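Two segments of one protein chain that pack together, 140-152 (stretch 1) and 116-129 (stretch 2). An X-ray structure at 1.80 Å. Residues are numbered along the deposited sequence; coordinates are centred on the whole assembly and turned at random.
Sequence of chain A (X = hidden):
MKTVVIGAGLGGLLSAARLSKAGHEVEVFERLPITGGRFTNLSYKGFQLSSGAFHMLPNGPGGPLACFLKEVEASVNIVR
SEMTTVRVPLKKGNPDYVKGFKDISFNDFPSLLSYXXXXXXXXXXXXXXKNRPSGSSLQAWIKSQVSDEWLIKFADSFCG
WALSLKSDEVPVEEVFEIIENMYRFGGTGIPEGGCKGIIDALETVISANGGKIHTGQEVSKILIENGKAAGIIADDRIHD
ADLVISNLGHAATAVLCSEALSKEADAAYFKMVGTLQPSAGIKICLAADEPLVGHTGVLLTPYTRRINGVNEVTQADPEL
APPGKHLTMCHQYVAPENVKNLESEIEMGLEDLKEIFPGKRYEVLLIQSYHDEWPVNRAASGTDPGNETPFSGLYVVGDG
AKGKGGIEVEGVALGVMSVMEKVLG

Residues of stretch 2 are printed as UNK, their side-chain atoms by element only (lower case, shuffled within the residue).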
# COMPACT_ATOMS: atom_id res chain seq x y z
N ALA A 140 21.39 7.76 -1.39
CA ALA A 140 22.54 8.38 -2.02
C ALA A 140 22.39 9.89 -1.97
O ALA A 140 23.35 10.60 -1.67
CB ALA A 140 22.71 7.91 -3.44
N TRP A 141 21.20 10.40 -2.29
CA TRP A 141 20.96 11.85 -2.24
C TRP A 141 21.13 12.42 -0.82
O TRP A 141 21.82 13.42 -0.62
CB TRP A 141 19.60 12.23 -2.84
CG TRP A 141 19.37 13.69 -2.78
CD1 TRP A 141 19.82 14.63 -3.66
CD2 TRP A 141 18.66 14.40 -1.76
NE1 TRP A 141 19.43 15.89 -3.25
CE2 TRP A 141 18.72 15.77 -2.08
CE3 TRP A 141 17.96 14.01 -0.61
CZ2 TRP A 141 18.12 16.75 -1.30
CZ3 TRP A 141 17.37 14.99 0.17
CH2 TRP A 141 17.45 16.34 -0.18
N ILE A 142 20.51 11.79 0.18
CA ILE A 142 20.63 12.27 1.53
C ILE A 142 22.11 12.40 1.90
O ILE A 142 22.54 13.43 2.41
CB ILE A 142 19.95 11.33 2.54
CG1 ILE A 142 18.43 11.38 2.36
CG2 ILE A 142 20.34 11.73 3.97
CD1 ILE A 142 17.68 10.30 3.15
N LYS A 143 22.87 11.35 1.61
CA LYS A 143 24.29 11.30 1.96
C LYS A 143 25.09 12.42 1.30
O LYS A 143 26.10 12.90 1.85
CB LYS A 143 24.89 9.93 1.59
CG LYS A 143 24.46 8.80 2.52
CD LYS A 143 25.23 7.52 2.23
CE LYS A 143 24.78 6.40 3.16
NZ LYS A 143 25.69 5.22 3.05
N SER A 144 24.64 12.85 0.13
CA SER A 144 25.31 13.95 -0.58
C SER A 144 25.02 15.29 0.10
O SER A 144 25.74 16.28 -0.12
CB SER A 144 24.87 13.98 -2.06
OG SER A 144 23.55 14.50 -2.20
N GLN A 145 23.99 15.32 0.95
CA GLN A 145 23.53 16.57 1.58
C GLN A 145 23.97 16.73 3.05
O GLN A 145 24.39 17.82 3.47
CB GLN A 145 22.01 16.67 1.51
CG GLN A 145 21.48 16.75 0.08
CD GLN A 145 22.15 17.86 -0.68
OE1 GLN A 145 22.02 19.03 -0.31
NE2 GLN A 145 22.87 17.51 -1.74
N VAL A 146 23.82 15.65 3.82
CA VAL A 146 24.08 15.65 5.26
C VAL A 146 24.73 14.31 5.65
O VAL A 146 24.26 13.25 5.23
CB VAL A 146 22.76 15.82 6.06
CG1 VAL A 146 23.02 15.70 7.55
CG2 VAL A 146 22.08 17.15 5.71
N SER A 147 25.80 14.36 6.45
CA SER A 147 26.54 13.14 6.83
C SER A 147 25.94 12.42 8.05
O SER A 147 26.16 11.22 8.23
CB SER A 147 28.03 13.44 7.06
OG SER A 147 28.25 14.09 8.30
N ASP A 148 25.18 13.14 8.87
CA ASP A 148 24.54 12.55 10.06
C ASP A 148 23.72 11.30 9.71
O ASP A 148 22.76 11.35 8.94
CB ASP A 148 23.66 13.60 10.73
CG ASP A 148 23.21 13.20 12.14
OD1 ASP A 148 23.12 11.99 12.46
OD2 ASP A 148 22.91 14.12 12.93
N GLU A 149 24.11 10.17 10.30
CA GLU A 149 23.43 8.90 10.05
C GLU A 149 21.94 8.92 10.43
O GLU A 149 21.18 8.09 9.92
CB GLU A 149 24.15 7.76 10.78
CG GLU A 149 23.52 6.39 10.54
CD GLU A 149 24.13 5.28 11.39
OE1 GLU A 149 24.24 5.46 12.64
OE2 GLU A 149 24.48 4.23 10.82
N TRP A 150 21.54 9.83 11.31
CA TRP A 150 20.12 9.97 11.69
C TRP A 150 19.19 10.03 10.48
O TRP A 150 18.15 9.38 10.45
CB TRP A 150 19.91 11.21 12.57
CG TRP A 150 18.49 11.78 12.60
CD1 TRP A 150 18.11 13.06 12.28
CD2 TRP A 150 17.28 11.10 12.96
NE1 TRP A 150 16.76 13.21 12.41
CE2 TRP A 150 16.22 12.02 12.84
CE3 TRP A 150 16.99 9.79 13.37
CZ2 TRP A 150 14.89 11.69 13.11
CZ3 TRP A 150 15.67 9.45 13.64
CH2 TRP A 150 14.64 10.40 13.52
N LEU A 151 19.57 10.82 9.48
CA LEU A 151 18.67 10.96 8.34
C LEU A 151 18.52 9.64 7.57
O LEU A 151 17.44 9.39 7.01
CB LEU A 151 19.11 12.09 7.41
CG LEU A 151 19.03 13.50 7.99
CD1 LEU A 151 19.33 14.51 6.86
CD2 LEU A 151 17.67 13.76 8.63
N ILE A 152 19.56 8.81 7.53
CA ILE A 152 19.46 7.51 6.85
C ILE A 152 18.59 6.53 7.64
O ILE A 152 17.76 5.83 7.07
CB ILE A 152 20.84 6.88 6.54
CG1 ILE A 152 21.64 7.81 5.60
CG2 ILE A 152 20.67 5.53 5.86
CD1 ILE A 152 20.88 8.18 4.34
N UNK A 116 23.67 23.61 11.95
CA UNK A 116 24.11 23.67 10.55
C UNK A 116 23.24 22.77 9.66
O UNK A 116 22.70 23.20 8.64
c UNK A 116 25.57 23.21 10.44
c UNK A 116 27.67 21.36 8.87
n UNK A 116 28.99 20.88 8.32
c UNK A 116 26.16 23.37 9.05
c UNK A 116 27.60 22.88 8.97
N UNK A 117 23.10 21.51 10.06
CA UNK A 117 22.34 20.54 9.27
C UNK A 117 20.85 20.85 9.25
O UNK A 117 20.19 20.68 8.23
c UNK A 117 23.95 18.61 9.41
o UNK A 117 24.35 17.56 9.95
c UNK A 117 22.58 19.13 9.79
o UNK A 117 24.63 19.25 8.57
N UNK A 118 20.33 21.32 10.38
CA UNK A 118 18.93 21.72 10.47
C UNK A 118 18.62 22.85 9.50
O UNK A 118 17.60 22.83 8.82
c UNK A 118 17.15 22.56 12.07
n UNK A 118 19.00 21.64 14.97
c UNK A 118 16.69 22.29 13.49
n UNK A 118 18.94 23.67 16.05
c UNK A 118 18.59 22.15 11.89
c UNK A 118 18.43 22.82 15.16
n UNK A 118 17.35 23.15 14.47
N UNK A 119 19.49 23.86 9.45
CA UNK A 119 19.27 24.98 8.56
C UNK A 119 19.40 24.54 7.10
O UNK A 119 18.69 25.03 6.24
c UNK A 119 17.55 25.84 11.50
c UNK A 119 19.98 26.86 10.20
se UNK A 119 18.14 27.39 10.50
c UNK A 119 20.24 26.14 8.86
N UNK A 120 20.31 23.61 6.82
CA UNK A 120 20.41 23.11 5.45
C UNK A 120 19.09 22.44 5.06
O UNK A 120 18.54 22.71 3.99
c UNK A 120 23.26 21.14 3.65
n UNK A 120 24.88 20.18 2.03
c UNK A 120 21.60 22.16 5.27
c UNK A 120 23.53 20.80 2.20
c UNK A 120 21.93 21.84 3.80
N UNK A 121 18.56 21.61 5.95
CA UNK A 121 17.29 20.94 5.65
C UNK A 121 16.16 21.95 5.47
O UNK A 121 15.33 21.81 4.57
c UNK A 121 17.90 18.69 6.71
c UNK A 121 18.00 17.93 5.38
c UNK A 121 16.93 19.89 6.74
c UNK A 121 15.48 19.46 6.62
N UNK A 122 16.11 22.98 6.32
CA UNK A 122 15.12 24.05 6.18
C UNK A 122 15.13 24.64 4.77
O UNK A 122 14.07 24.86 4.19
c UNK A 122 15.34 25.16 7.20
N UNK A 123 16.32 24.93 4.24
CA UNK A 123 16.39 25.51 2.90
C UNK A 123 16.06 24.51 1.80
O UNK A 123 15.39 24.85 0.83
c UNK A 123 17.56 27.65 3.02
c UNK A 123 17.73 26.18 2.63
c UNK A 123 16.81 28.45 1.98
c UNK A 123 18.85 28.30 3.33
N UNK A 124 16.50 23.27 1.97
CA UNK A 124 16.12 22.22 1.02
C UNK A 124 14.60 22.02 0.99
O UNK A 124 14.04 21.71 -0.04
c UNK A 124 16.84 20.91 1.34
c UNK A 124 19.00 19.65 1.67
c UNK A 124 18.35 20.89 1.05
c UNK A 124 18.66 21.00 -0.46
N UNK A 125 13.95 22.18 2.13
CA UNK A 125 12.49 22.07 2.17
C UNK A 125 11.81 23.06 1.22
O UNK A 125 10.74 22.79 0.66
c UNK A 125 11.40 19.75 3.96
c UNK A 125 10.53 22.61 3.68
c UNK A 125 12.26 20.93 4.39
c UNK A 125 11.99 22.23 3.63
N UNK A 126 12.47 24.20 1.01
CA UNK A 126 12.00 25.21 0.07
C UNK A 126 12.47 24.88 -1.35
O UNK A 126 11.67 24.81 -2.29
c UNK A 126 11.99 26.93 1.90
c UNK A 126 12.50 26.61 0.49
c UNK A 126 12.06 27.69 -0.49
N UNK A 127 13.77 24.67 -1.51
CA UNK A 127 14.34 24.53 -2.87
C UNK A 127 13.89 23.28 -3.64
O UNK A 127 13.75 23.31 -4.87
c UNK A 127 15.86 24.60 -2.81
o UNK A 127 16.41 23.44 -2.19
N UNK A 128 13.67 22.18 -2.93
CA UNK A 128 13.37 20.91 -3.62
C UNK A 128 11.96 20.84 -4.20
O UNK A 128 11.67 19.96 -5.01
o UNK A 128 12.72 19.86 -1.55
c UNK A 128 13.56 19.70 -2.70
c UNK A 128 15.02 19.59 -2.26
N UNK A 129 11.08 21.75 -3.80
CA UNK A 129 9.68 21.67 -4.25
C UNK A 129 9.62 21.75 -5.77
O UNK A 129 8.98 20.91 -6.43
c UNK A 129 5.49 22.43 -1.50
n UNK A 129 5.73 23.17 -0.40
c UNK A 129 8.85 22.81 -3.66
c UNK A 129 7.85 21.67 -1.63
n UNK A 129 6.46 21.74 -2.08
c UNK A 129 8.72 22.81 -2.14
n UNK A 129 4.26 22.37 -2.00
O HOH W 1 23.69 16.78 12.42
O HOH W 2 26.01 15.90 9.22
O HOH W 3 25.72 19.32 -0.50

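Position 116 carries four carbons in a row ending in nitrogen and makes no contact with stretch 1: Lys116. At 117, two carbons, the second holding two oxygens, point toward stretch 1, and one oxygen lies near the side chain of Val146. This is Asp117; its OD2 sits 3.3 Å from Val146 CG1. The same oxygen accepts from two waters. Water 1 also donates to Asp148 OD2, so two carboxylates share it, while water 2 accepts from Asp148 N at 2.9 Å.

Position 118 has three carbons, a nitrogen, then a carbon with two more nitrogens, and its CB points away: Arg118. Position 119 is an unbranched run of two carbons, selenium and a carbon, out of reach: Met119, present as selenomethionine.

Position 120 again shows four carbons in a row and a terminal nitrogen, this time directed toward Gln145. It is Lys120, stretched out with every chi in t, and its NZ donates to Gln145 O at 2.8 Å. NZ also donates to water 3, which in turn donates to Ser144 O.

Position 121 has four carbons, forked at the first, with one arm two carbons long; the end of that arm approaches Val146 and Leu151. It is Ile121. Its CB points sideways, yet CD1 comes within 4.2 Å of Val146 CG2 and 4.0 Å of Leu151 CD1.

A lone carbon at 122, out of reach, gives Ala122. Four carbons forked at the second mark 123, also remote, as Leu123. The same fork at 124 points toward Trp141 and Gln145: Leu124, whose CD1 lies 4.1 Å from Trp141 CH2 and 3.7 Å from Gln145 OE1.

Position 125 has four carbons forked at the first, one arm longer, without contact: Ile125. At 126, one carbon carrying two more makes Val126, and at 127 a carbon and an oxygen make Ser127; neither touches stretch 1.

At 128, one carbon bears an oxygen and a carbon, the latter near the Trp141 ring. This is Thr128: CG2 is 4.3 Å from Trp141 CZ2, while OG1 donates to Leu124 O at 2.7 Å. Position 129, three carbons, a nitrogen and a carbon with two nitrogens, is Arg129, out of reach.

The contacting positions, 117, 120, 121, 124 and 128, repeat at helical spacing. With the helix axes 12.3 Å apart at closest, long side chains do the bridging: Trp141 reaches Leu124, and Lys120 reaches the backbone where Gln145 leads into the loop. Apolar contacts, one direct hydrogen bond and shared waters together join the stretches.

Stretch 2 (116-129) KDRMKIALLIVSTR
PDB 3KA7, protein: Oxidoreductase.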